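Local coordinates for protein delta-1-pyrroline-5-carboxylate dehydrogenase, mitochondrial (Mus musculus, PDB 4E3X) that catalyses the NAD-dependent oxidation of L-glutamate gamma-semialdehyde to L-glutamate, the second and last step of proline breakdown in mitochondria, at residues G281-G286 and L539-P544; N218-P223 and V230-S235; I207-F210 and A214-G217. All blocks are in the same frame, centred on the assembly; numbering follows the deposited sequence.

Interaction 1: residues G281-G286 and L539-P544; sequences GINFTG and LRWTSP
N283 brings its amide up to the six-membered ring of W541, and this pair carries most of the contact. The N283 side chain leaves the strand with CG anti to its backbone N (chi1 -156°), which brings the whole amide up to the indole. The nearest approach is N283 CG to W541 CZ2, 3.2 Å, with N283 OD1 close to the same carbon at 3.3 Å. Amide and ring planes are turned 48° from each other, an oblique approach. No hydrogen bond links the segments; instead N283 ND2 donates to Y537 OH and to L219 O, two bonds that satisfy the buried amide nitrogen and fix the rotation of the amide. With CG anti to its carbonyl carbon (chi1 -48°), W541 carries the indole toward the strand. Segment 281-286 is part of strand 279-285 in the parallel sheet of the NAD-binding, Rossmann-like domain, while 539-544 runs from a 3-10 turn into strand 542-550, which pairs with strand 191-199. At the indole edge, I282 O lies in the ring plane, 3.8 Å from W541 CH2. G281 CA sits farther along this edge, 4.4 Å from W541 CZ3, where a CB would come too close to the ring. R540 CB lies over the rim of one face of the indole, and Y537 meets W541 edge-to-face. Beyond the tryptophan, S543 OG is hydrogen-bonded to N529 of the second subunit.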
ATOM      1  N   GLY B 281       6.238   6.623   7.935  1.00  6.25           N
ATOM      2  CA  GLY B 281       6.689   5.818   6.820  1.00  6.93           C
ATOM      3  C   GLY B 281       8.178   5.619   6.825  1.00  5.51           C
ATOM      4  O   GLY B 281       8.921   6.462   7.321  1.00  6.02           O
ATOM      5  N   ILE B 282       8.605   4.490   6.272  1.00  5.66           N
ATOM      6  CA  ILE B 282       9.998   4.243   5.982  1.00  6.13           C
ATOM      7  C   ILE B 282      10.080   3.862   4.517  1.00  6.58           C
ATOM      8  O   ILE B 282       9.383   2.955   4.059  1.00  7.51           O
ATOM      9  CB  ILE B 282      10.574   3.120   6.864  1.00  6.74           C
ATOM     10  CG1 ILE B 282      10.460   3.489   8.350  1.00  8.39           C
ATOM     11  CG2 ILE B 282      12.019   2.871   6.498  1.00  8.58           C
ATOM     12  CD1 ILE B 282      10.908   2.387   9.290  1.00  9.85           C
ATOM     13  N   ASN B 283      10.926   4.576   3.782  1.00  5.77           N
ATOM     14  CA  ASN B 283      11.143   4.293   2.370  1.00  6.21           C
ATOM     15  C   ASN B 283      12.580   3.809   2.244  1.00  5.46           C
ATOM     16  O   ASN B 283      13.522   4.600   2.340  1.00  6.91           O
ATOM     17  CB  ASN B 283      10.899   5.543   1.521  1.00  6.39           C
ATOM     18  CG  ASN B 283      10.548   5.213   0.074  1.00  6.59           C
ATOM     19  OD1 ASN B 283      10.343   4.047  -0.270  1.00  7.65           O
ATOM     20  ND2 ASN B 283      10.471   6.239  -0.780  1.00  7.46           N
ATOM     21  N   PHE B 284      12.731   2.499   2.072  1.00  6.81           N
ATOM     22  CA  PHE B 284      14.001   1.816   2.239  1.00  7.91           C
ATOM     23  C   PHE B 284      14.447   1.098   0.974  1.00  8.35           C
ATOM     24  O   PHE B 284      13.641   0.481   0.275  1.00  9.39           O
ATOM     25  CB  PHE B 284      13.851   0.787   3.363  1.00  7.99           C
ATOM     26  CG  PHE B 284      15.071  -0.076   3.578  1.00  8.52           C
ATOM     27  CD1 PHE B 284      15.188  -1.324   2.965  1.00  9.12           C
ATOM     28  CD2 PHE B 284      16.100   0.357   4.404  1.00 10.03           C
ATOM     29  CE1 PHE B 284      16.309  -2.114   3.171  1.00  9.96           C
ATOM     30  CE2 PHE B 284      17.220  -0.424   4.607  1.00 10.87           C
ATOM     31  CZ  PHE B 284      17.325  -1.660   3.991  1.00 10.66           C
ATOM     32  N   THR B 285      15.742   1.158   0.696  1.00  7.71           N
ATOM     33  CA  THR B 285      16.352   0.259  -0.284  1.00  9.02           C
ATOM     34  C   THR B 285      17.693  -0.198   0.274  1.00 10.59           C
ATOM     35  O   THR B 285      18.511   0.631   0.666  1.00 11.08           O
ATOM     36  CB  THR B 285      16.484   0.909  -1.683  1.00 10.76           C
ATOM     37  OG1 THR B 285      15.174   1.247  -2.171  1.00 12.19           O
ATOM     38  CG2 THR B 285      17.156  -0.056  -2.668  1.00 11.92           C
ATOM     39  N   GLY B 286      17.891  -1.513   0.330  1.00 10.20           N
ATOM     40  CA  GLY B 286      19.068  -2.100   0.953  1.00 11.73           C
ATOM     41  C   GLY B 286      18.868  -3.590   1.174  1.00 12.58           C
ATOM     42  O   GLY B 286      18.229  -4.253   0.361  1.00 14.70           O
ATOM     43  N   LEU B 539       1.210   6.664  -4.582  1.00  7.52           N
ATOM     44  CA  LEU B 539       0.047   6.372  -3.743  1.00  7.84           C
ATOM     45  C   LEU B 539       0.428   5.858  -2.357  1.00  7.17           C
ATOM     46  O   LEU B 539      -0.362   5.961  -1.415  1.00  9.50           O
ATOM     47  CB  LEU B 539      -0.906   5.397  -4.434  1.00 10.51           C
ATOM     48  CG  LEU B 539      -1.613   5.997  -5.646  1.00 14.02           C
ATOM     49  CD1 LEU B 539      -2.261   4.915  -6.483  1.00 14.74           C
ATOM     50  CD2 LEU B 539      -2.641   7.016  -5.182  1.00 15.56           C
ATOM     51  N   ARG B 540       1.622   5.285  -2.221  1.00  6.40           N
ATOM     52  CA  ARG B 540       2.056   4.864  -0.891  1.00  6.53           C
ATOM     53  C   ARG B 540       2.307   6.056   0.034  1.00  6.95           C
ATOM     54  O   ARG B 540       2.331   5.902   1.260  1.00  7.56           O
ATOM     55  CB  ARG B 540       3.321   4.010  -0.962  1.00  8.05           C
ATOM     56  CG  ARG B 540       3.147   2.643  -1.642  1.00 10.94           C
ATOM     57  CD  ARG B 540       2.031   1.769  -1.011  1.00 11.62           C
ATOM     58  NE  ARG B 540       2.365   1.251   0.324  1.00 13.01           N
ATOM     59  CZ  ARG B 540       1.527   1.221   1.364  1.00 14.19           C
ATOM     60  NH1 ARG B 540       0.301   1.716   1.257  1.00 13.80           N
ATOM     61  NH2 ARG B 540       1.923   0.712   2.527  1.00 15.02           N
ATOM     62  N   TRP B 541       2.490   7.250  -0.540  1.00  6.29           N
ATOM     63  CA  TRP B 541       2.906   8.418   0.244  1.00  6.20           C
ATOM     64  C   TRP B 541       1.801   9.455   0.417  1.00  5.61           C
ATOM     65  O   TRP B 541       2.055  10.571   0.861  1.00  6.38           O
ATOM     66  CB  TRP B 541       4.202   9.031  -0.327  1.00  6.96           C
ATOM     67  CG  TRP B 541       5.201   7.952  -0.569  1.00  7.19           C
ATOM     68  CD1 TRP B 541       5.662   7.515  -1.776  1.00  8.78           C
ATOM     69  CD2 TRP B 541       5.793   7.101   0.419  1.00  8.00           C
ATOM     70  NE1 TRP B 541       6.518   6.451  -1.603  1.00  8.46           N
ATOM     71  CE2 TRP B 541       6.619   6.182  -0.262  1.00  7.87           C
ATOM     72  CE3 TRP B 541       5.712   7.029   1.818  1.00  9.02           C
ATOM     73  CZ2 TRP B 541       7.348   5.198   0.402  1.00  9.15           C
ATOM     74  CZ3 TRP B 541       6.444   6.061   2.474  1.00  9.93           C
ATOM     75  CH2 TRP B 541       7.261   5.162   1.766  1.00  9.47           C
ATOM     76  N   THR B 542       0.574   9.070   0.088  1.00  6.06           N
ATOM     77  CA  THR B 542      -0.586   9.907   0.356  1.00  6.22           C
ATOM     78  C   THR B 542      -1.618   9.107   1.149  1.00  6.53           C
ATOM     79  O   THR B 542      -1.749   7.889   0.969  1.00  7.50           O
ATOM     80  CB  THR B 542      -1.204  10.494  -0.955  1.00  8.36           C
ATOM     81  OG1 THR B 542      -2.394  11.228  -0.648  1.00  9.96           O
ATOM     82  CG2 THR B 542      -1.569   9.405  -1.951  1.00  9.79           C
ATOM     83  N   SER B 543      -2.327   9.795   2.040  1.00  7.42           N
ATOM     84  CA  SER B 543      -3.422   9.216   2.801  1.00  8.48           C
ATOM     85  C   SER B 543      -4.665  10.036   2.457  1.00  8.47           C
ATOM     86  O   SER B 543      -4.882  11.110   3.019  1.00 10.54           O
ATOM     87  CB  SER B 543      -3.106   9.307   4.300  1.00  9.97           C
ATOM     88  OG  SER B 543      -4.144   8.761   5.088  1.00 10.82           O
ATOM     89  N   PRO B 544      -5.466   9.564   1.489  1.00  7.45           N
ATOM     90  CA  PRO B 544      -6.516  10.448   0.969  1.00  8.06           C
ATOM     91  C   PRO B 544      -7.630  10.750   1.967  1.00  7.65           C
ATOM     92  O   PRO B 544      -7.958   9.933   2.828  1.00  7.49           O
ATOM     93  CB  PRO B 544      -7.064   9.669  -0.234  1.00  9.50           C
ATOM     94  CG  PRO B 544      -5.925   8.745  -0.635  1.00  9.73           C
ATOM     95  CD  PRO B 544      -5.318   8.341   0.680  1.00  8.41           C
TER

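Interaction 2: residues N218-P223 and V230-S235; sequences NLAGAP and VLWKPS
The segments run antiparallel, their N-to-C directions 173° apart and the axes of helix 218-223 and strand 230-233 coming within 8.8 Å. A220 and W232 are in register, and no hydrogen bond passes between the two backbones. The helix is kinked at P223, whose N lacks a bond to the preceding turn. A220 CB points at the strand and lands over one face of the W232 indole, a CH-pi contact 4.1 Å from the centroid of the five-membered ring and 25° off its normal. P234 CG lies over the opposite face, so the ring is held between alanine and proline. These elements are the helix and second strand of a beta-alpha-beta unit, strand 203-207, helix 213-225 and strand 230-233, with the helix packed on the parallel sheet. The indole stands up from the strand because CG is anti to the backbone N (chi1 -180°); its NE1 gives a hydrogen bond to S208 OG, and F261 meets the ring edge-to-face. V230 divides its methyls: CG1 is 4.2 Å from A220 CB, whereas CG2 lies 3.7 Å from A220 O and touches P223 CB.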
ATOM      1  N   ASN B 218      14.974   9.628  -5.405  1.00  8.98           N
ATOM      2  CA  ASN B 218      13.585   9.181  -5.432  1.00  8.91           C
ATOM      3  C   ASN B 218      13.038   8.811  -4.050  1.00  7.95           C
ATOM      4  O   ASN B 218      11.906   9.138  -3.724  1.00  7.81           O
ATOM      5  CB  ASN B 218      13.420   8.003  -6.400  1.00  9.84           C
ATOM      6  CG  ASN B 218      11.979   7.615  -6.590  1.00 10.26           C
ATOM      7  OD1 ASN B 218      11.135   8.462  -6.875  1.00 11.38           O
ATOM      8  ND2 ASN B 218      11.678   6.339  -6.403  1.00 12.34           N
ATOM      9  N   LEU B 219      13.827   8.104  -3.250  1.00  7.54           N
ATOM     10  CA  LEU B 219      13.361   7.681  -1.931  1.00  7.80           C
ATOM     11  C   LEU B 219      12.999   8.859  -1.033  1.00  6.38           C
ATOM     12  O   LEU B 219      12.033   8.789  -0.278  1.00  7.28           O
ATOM     13  CB  LEU B 219      14.406   6.814  -1.236  1.00  8.39           C
ATOM     14  CG  LEU B 219      14.633   5.411  -1.793  1.00  9.15           C
ATOM     15  CD1 LEU B 219      15.753   4.771  -1.006  1.00 10.51           C
ATOM     16  CD2 LEU B 219      13.372   4.558  -1.712  1.00 10.35           C
ATOM     17  N   ALA B 220      13.783   9.932  -1.108  1.00  6.37           N
ATOM     18  CA  ALA B 220      13.485  11.141  -0.352  1.00  7.21           C
ATOM     19  C   ALA B 220      12.527  12.059  -1.113  1.00  6.09           C
ATOM     20  O   ALA B 220      11.650  12.692  -0.527  1.00  7.46           O
ATOM     21  CB  ALA B 220      14.779  11.875  -0.011  1.00  8.60           C
ATOM     22  N   GLY B 221      12.694  12.132  -2.428  1.00  6.25           N
ATOM     23  CA  GLY B 221      11.962  13.080  -3.256  1.00  6.72           C
ATOM     24  C   GLY B 221      10.501  12.745  -3.487  1.00  7.11           C
ATOM     25  O   GLY B 221       9.647  13.627  -3.453  1.00  6.99           O
ATOM     26  N   ALA B 222      10.199  11.477  -3.742  1.00  7.36           N
ATOM     27  CA  ALA B 222       8.812  11.106  -4.005  1.00  7.29           C
ATOM     28  C   ALA B 222       7.879  11.368  -2.808  1.00  6.37           C
ATOM     29  O   ALA B 222       6.823  11.985  -2.983  1.00  7.38           O
ATOM     30  CB  ALA B 222       8.713   9.674  -4.505  1.00  7.51           C
ATOM     31  N   PRO B 223       8.280  10.976  -1.578  1.00  5.98           N
ATOM     32  CA  PRO B 223       7.408  11.341  -0.452  1.00  6.65           C
ATOM     33  C   PRO B 223       7.292  12.861  -0.283  1.00  5.65           C
ATOM     34  O   PRO B 223       6.196  13.356  -0.005  1.00  6.13           O
ATOM     35  CB  PRO B 223       8.085  10.672   0.753  1.00  7.00           C
ATOM     36  CG  PRO B 223       8.857   9.514   0.141  1.00  7.35           C
ATOM     37  CD  PRO B 223       9.360  10.061  -1.161  1.00  6.67           C
ATOM     38  N   VAL B 230      10.691  14.665   5.444  1.00  5.33           N
ATOM     39  CA  VAL B 230      11.550  13.496   5.325  1.00  5.38           C
ATOM     40  C   VAL B 230      12.874  13.687   6.050  1.00  5.50           C
ATOM     41  O   VAL B 230      13.496  14.751   5.948  1.00  6.34           O
ATOM     42  CB  VAL B 230      11.875  13.233   3.831  1.00  5.66           C
ATOM     43  CG1 VAL B 230      12.829  12.054   3.660  1.00  6.21           C
ATOM     44  CG2 VAL B 230      10.600  13.036   2.991  1.00  5.96           C
ATOM     45  N   LEU B 231      13.291  12.661   6.789  1.00  6.08           N
ATOM     46  CA  LEU B 231      14.682  12.524   7.189  1.00  5.67           C
ATOM     47  C   LEU B 231      15.361  11.571   6.227  1.00  5.51           C
ATOM     48  O   LEU B 231      15.000  10.398   6.143  1.00  6.24           O
ATOM     49  CB  LEU B 231      14.809  11.992   8.619  1.00  6.18           C
ATOM     50  CG  LEU B 231      14.884  13.033   9.741  1.00  6.60           C
ATOM     51  CD1 LEU B 231      13.608  13.857   9.828  1.00  7.33           C
ATOM     52  CD2 LEU B 231      15.199  12.362  11.085  1.00  7.80           C
ATOM     53  N   TRP B 232      16.321  12.092   5.475  1.00  5.47           N
ATOM     54  CA  TRP B 232      17.051  11.291   4.504  1.00  6.15           C
ATOM     55  C   TRP B 232      18.421  10.916   5.039  1.00  5.34           C
ATOM     56  O   TRP B 232      19.270  11.784   5.237  1.00  6.15           O
ATOM     57  CB  TRP B 232      17.189  12.076   3.206  1.00  6.22           C
ATOM     58  CG  TRP B 232      17.921  11.365   2.109  1.00  5.68           C
ATOM     59  CD1 TRP B 232      18.171  10.018   1.999  1.00  6.32           C
ATOM     60  CD2 TRP B 232      18.486  11.973   0.945  1.00  5.57           C
ATOM     61  NE1 TRP B 232      18.866   9.763   0.832  1.00  5.83           N
ATOM     62  CE2 TRP B 232      19.086  10.949   0.184  1.00  6.53           C
ATOM     63  CE3 TRP B 232      18.570  13.294   0.488  1.00  6.78           C
ATOM     64  CZ2 TRP B 232      19.730  11.204  -1.027  1.00  7.21           C
ATOM     65  CZ3 TRP B 232      19.215  13.544  -0.713  1.00  8.13           C
ATOM     66  CH2 TRP B 232      19.792  12.505  -1.449  1.00  7.34           C
ATOM     67  N   LYS B 233      18.603   9.616   5.285  1.00  5.43           N
ATOM     68  CA  LYS B 233      19.907   9.041   5.588  1.00  6.66           C
ATOM     69  C   LYS B 233      20.494   8.486   4.289  1.00  6.76           C
ATOM     70  O   LYS B 233      20.141   7.386   3.871  1.00  7.11           O
ATOM     71  CB  LYS B 233      19.779   7.916   6.624  1.00  6.87           C
ATOM     72  CG  LYS B 233      21.113   7.243   6.959  1.00  9.10           C
ATOM     73  CD  LYS B 233      20.928   5.730   7.197  1.00 10.79           C
ATOM     74  CE  LYS B 233      22.244   4.960   7.271  1.00 12.30           C
ATOM     75  NZ  LYS B 233      23.059   5.122   6.035  1.00 12.13           N
ATOM     76  N   PRO B 234      21.385   9.248   3.637  1.00  6.97           N
ATOM     77  CA  PRO B 234      21.987   8.740   2.401  1.00  7.08           C
ATOM     78  C   PRO B 234      23.050   7.687   2.692  1.00  6.47           C
ATOM     79  O   PRO B 234      23.515   7.560   3.824  1.00  7.47           O
ATOM     80  CB  PRO B 234      22.641   9.986   1.773  1.00  7.78           C
ATOM     81  CG  PRO B 234      22.210  11.142   2.619  1.00  9.81           C
ATOM     82  CD  PRO B 234      21.893  10.584   3.969  1.00  6.84           C
ATOM     83  N   SER B 235      23.443   6.955   1.661  1.00  6.36           N
ATOM     84  CA  SER B 235      24.482   5.951   1.794  1.00  7.09           C
ATOM     85  C   SER B 235      25.856   6.583   1.980  1.00  6.77           C
ATOM     86  O   SER B 235      26.238   7.479   1.220  1.00  7.31           O
ATOM     87  CB  SER B 235      24.521   5.097   0.541  1.00  8.75           C
ATOM     88  OG  SER B 235      25.671   4.282   0.539  1.00 10.18           O
TER

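Interaction 3: residues I207-F210 and A214-G217; sequences ISPF and AIGG. With PRO (proline), chain J.
The turn between strand 203-207 and helix 213-225 lies at the nucleotide site: S208 is an NAD-binding residue, and the loop also holds N211, the probable stabiliser of the transition state. S208 CB packs tightly against the helix backbone, 3.5 Å from G216 CA. A side chain on G216 would crowd S208 OG, so the bare glycine permits this close approach. The S208 hydroxyl lies between its backbone N and carbonyl carbon (chi1 55°), 3.8 Å from G216 CA. P209 meets I215 at about a right angle, with P209 CD 3.6 Å from I215 CG2. I215 CG2, anti to its backbone N, is the branch that meets the proline ring. A water joins the backbones: it donates to P209 O at 2.7 Å and accepts a weak bond from G216 N at 3.2 Å. The F210 ring meets a proline molecule bound from the cryoprotectant, its CD2 3.6 Å from the ligand CD in an oblique approach. Replacing F210 by an alanine would probably open a gap beside the proline ring and cost the ligand the apolar contact made by the phenyl ring. The same ligand is hydrogen-bonded to R399 NH1. I215 touches another bound proline. The strand-loop-helix turn, carrying both a cofactor residue and the asparagine, is characteristic of the aldehyde dehydrogenase fold.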
ATOM      1  N   ILE B 207      15.939   5.835   3.458  1.00  5.88           N
ATOM      2  CA  ILE B 207      17.221   5.171   3.651  1.00  7.03           C
ATOM      3  C   ILE B 207      17.680   4.606   2.314  1.00  6.33           C
ATOM      4  O   ILE B 207      17.082   3.660   1.803  1.00  7.17           O
ATOM      5  CB  ILE B 207      17.076   4.039   4.688  1.00  7.75           C
ATOM      6  CG1 ILE B 207      16.650   4.604   6.055  1.00  8.10           C
ATOM      7  CG2 ILE B 207      18.363   3.222   4.783  1.00  8.27           C
ATOM      8  CD1 ILE B 207      16.162   3.564   7.038  1.00  9.35           C
ATOM      9  N   SER B 208      18.727   5.200   1.749  1.00  6.58           N
ATOM     10  CA  SER B 208      19.111   4.912   0.364  1.00  7.36           C
ATOM     11  C   SER B 208      20.442   4.155   0.243  1.00  7.94           C
ATOM     12  O   SER B 208      21.285   4.222   1.137  1.00  9.17           O
ATOM     13  CB  SER B 208      19.137   6.206  -0.451  1.00  7.81           C
ATOM     14  OG  SER B 208      19.982   7.177   0.134  1.00  7.61           O
ATOM     15  N   PRO B 209      20.630   3.427  -0.870  1.00  8.77           N
ATOM     16  CA  PRO B 209      21.803   2.561  -1.040  1.00  8.75           C
ATOM     17  C   PRO B 209      22.917   3.223  -1.850  1.00  7.80           C
ATOM     18  O   PRO B 209      22.712   4.254  -2.491  1.00  9.60           O
ATOM     19  CB  PRO B 209      21.231   1.394  -1.838  1.00 10.48           C
ATOM     20  CG  PRO B 209      20.261   2.065  -2.752  1.00 10.92           C
ATOM     21  CD  PRO B 209      19.647   3.200  -1.946  1.00 10.33           C
ATOM     22  N   PHE B 210      24.088   2.601  -1.856  1.00  7.44           N
ATOM     23  CA  PHE B 210      25.236   3.193  -2.521  1.00  7.58           C
ATOM     24  C   PHE B 210      25.141   3.167  -4.028  1.00  7.76           C
ATOM     25  O   PHE B 210      25.796   3.960  -4.712  1.00  9.38           O
ATOM     26  CB  PHE B 210      26.534   2.477  -2.116  1.00  8.71           C
ATOM     27  CG  PHE B 210      26.734   1.127  -2.769  1.00  9.33           C
ATOM     28  CD1 PHE B 210      27.426   1.015  -3.972  1.00  9.76           C
ATOM     29  CD2 PHE B 210      26.260  -0.031  -2.172  1.00  9.33           C
ATOM     30  CE1 PHE B 210      27.621  -0.222  -4.577  1.00 10.29           C
ATOM     31  CE2 PHE B 210      26.457  -1.270  -2.768  1.00 10.84           C
ATOM     32  CZ  PHE B 210      27.136  -1.362  -3.973  1.00 10.29           C
ATOM     33  N   ALA B 214      20.366   7.899  -8.227  1.00  7.92           N
ATOM     34  CA  ALA B 214      18.972   8.218  -8.504  1.00  8.65           C
ATOM     35  C   ALA B 214      18.022   7.686  -7.434  1.00  7.88           C
ATOM     36  O   ALA B 214      16.991   8.294  -7.159  1.00  8.30           O
ATOM     37  CB  ALA B 214      18.568   7.683  -9.877  1.00  9.51           C
ATOM     38  N   ILE B 215      18.345   6.534  -6.850  1.00  8.17           N
ATOM     39  CA  ILE B 215      17.456   5.926  -5.868  1.00  9.24           C
ATOM     40  C   ILE B 215      17.310   6.810  -4.637  1.00  9.10           C
ATOM     41  O   ILE B 215      16.210   6.977  -4.126  1.00  8.90           O
ATOM     42  CB  ILE B 215      17.901   4.495  -5.501  1.00  9.95           C
ATOM     43  CG1 ILE B 215      17.687   3.568  -6.698  1.00 12.35           C
ATOM     44  CG2 ILE B 215      17.104   3.969  -4.314  1.00 10.06           C
ATOM     45  CD1 ILE B 215      18.128   2.139  -6.465  1.00 14.21           C
ATOM     46  N   GLY B 216      18.410   7.405  -4.184  1.00 10.36           N
ATOM     47  CA  GLY B 216      18.352   8.327  -3.063  1.00 10.57           C
ATOM     48  C   GLY B 216      17.446   9.510  -3.346  1.00 10.36           C
ATOM     49  O   GLY B 216      16.618   9.902  -2.517  1.00 10.61           O
ATOM     50  N   GLY B 217      17.600  10.082  -4.532  1.00 10.25           N
ATOM     51  CA  GLY B 217      16.765  11.196  -4.941  1.00 10.46           C
ATOM     52  C   GLY B 217      15.294  10.830  -4.934  1.00  9.34           C
ATOM     53  O   GLY B 217      14.451  11.619  -4.501  1.00 10.25           O
TER
HETATM   54  N   PRO J 602      29.235  -2.277   0.981  1.00 19.84           N
HETATM   55  CA  PRO J 602      28.891  -2.627   2.362  1.00 20.82           C
HETATM   56  C   PRO J 602      28.817  -4.138   2.558  1.00 23.33           C
HETATM   57  O   PRO J 602      29.161  -4.908   1.657  1.00 23.48           O
HETATM   58  CB  PRO J 602      27.506  -1.979   2.563  1.00 21.18           C
HETATM   59  CG  PRO J 602      27.118  -1.390   1.216  1.00 20.62           C
HETATM   60  CD  PRO J 602      28.401  -1.172   0.484  1.00 20.17           C
HETATM   61  OXT PRO J 602      28.430  -4.617   3.624  1.00 24.78           O
HETATM   62  O   HOH W   1      21.267   6.341  -3.273  1.00 13.30           O

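Along the chain interaction 3 comes first, then interaction 2 and last interaction 1, which brings in the distant segment 539-544. Interactions 2 and 3 share helix 213-225, their centres about 7 Å apart; the centre of interaction 1 is about 10 Å from that of interaction 2 and about 14 Å from that of interaction 3. Strands 203-207, 230-233 and 279-285 belong to one parallel sheet, where I207 exchanges backbone hydrogen bonds with N283 and T285. P223 packs on both V230 and W541, so the helix bridges interactions 1 and 2. The three contacts thus join the interior of the NAD-binding domain to the strand that leads toward the second subunit, with cofactor residues S208, K233 and G286 among their segments.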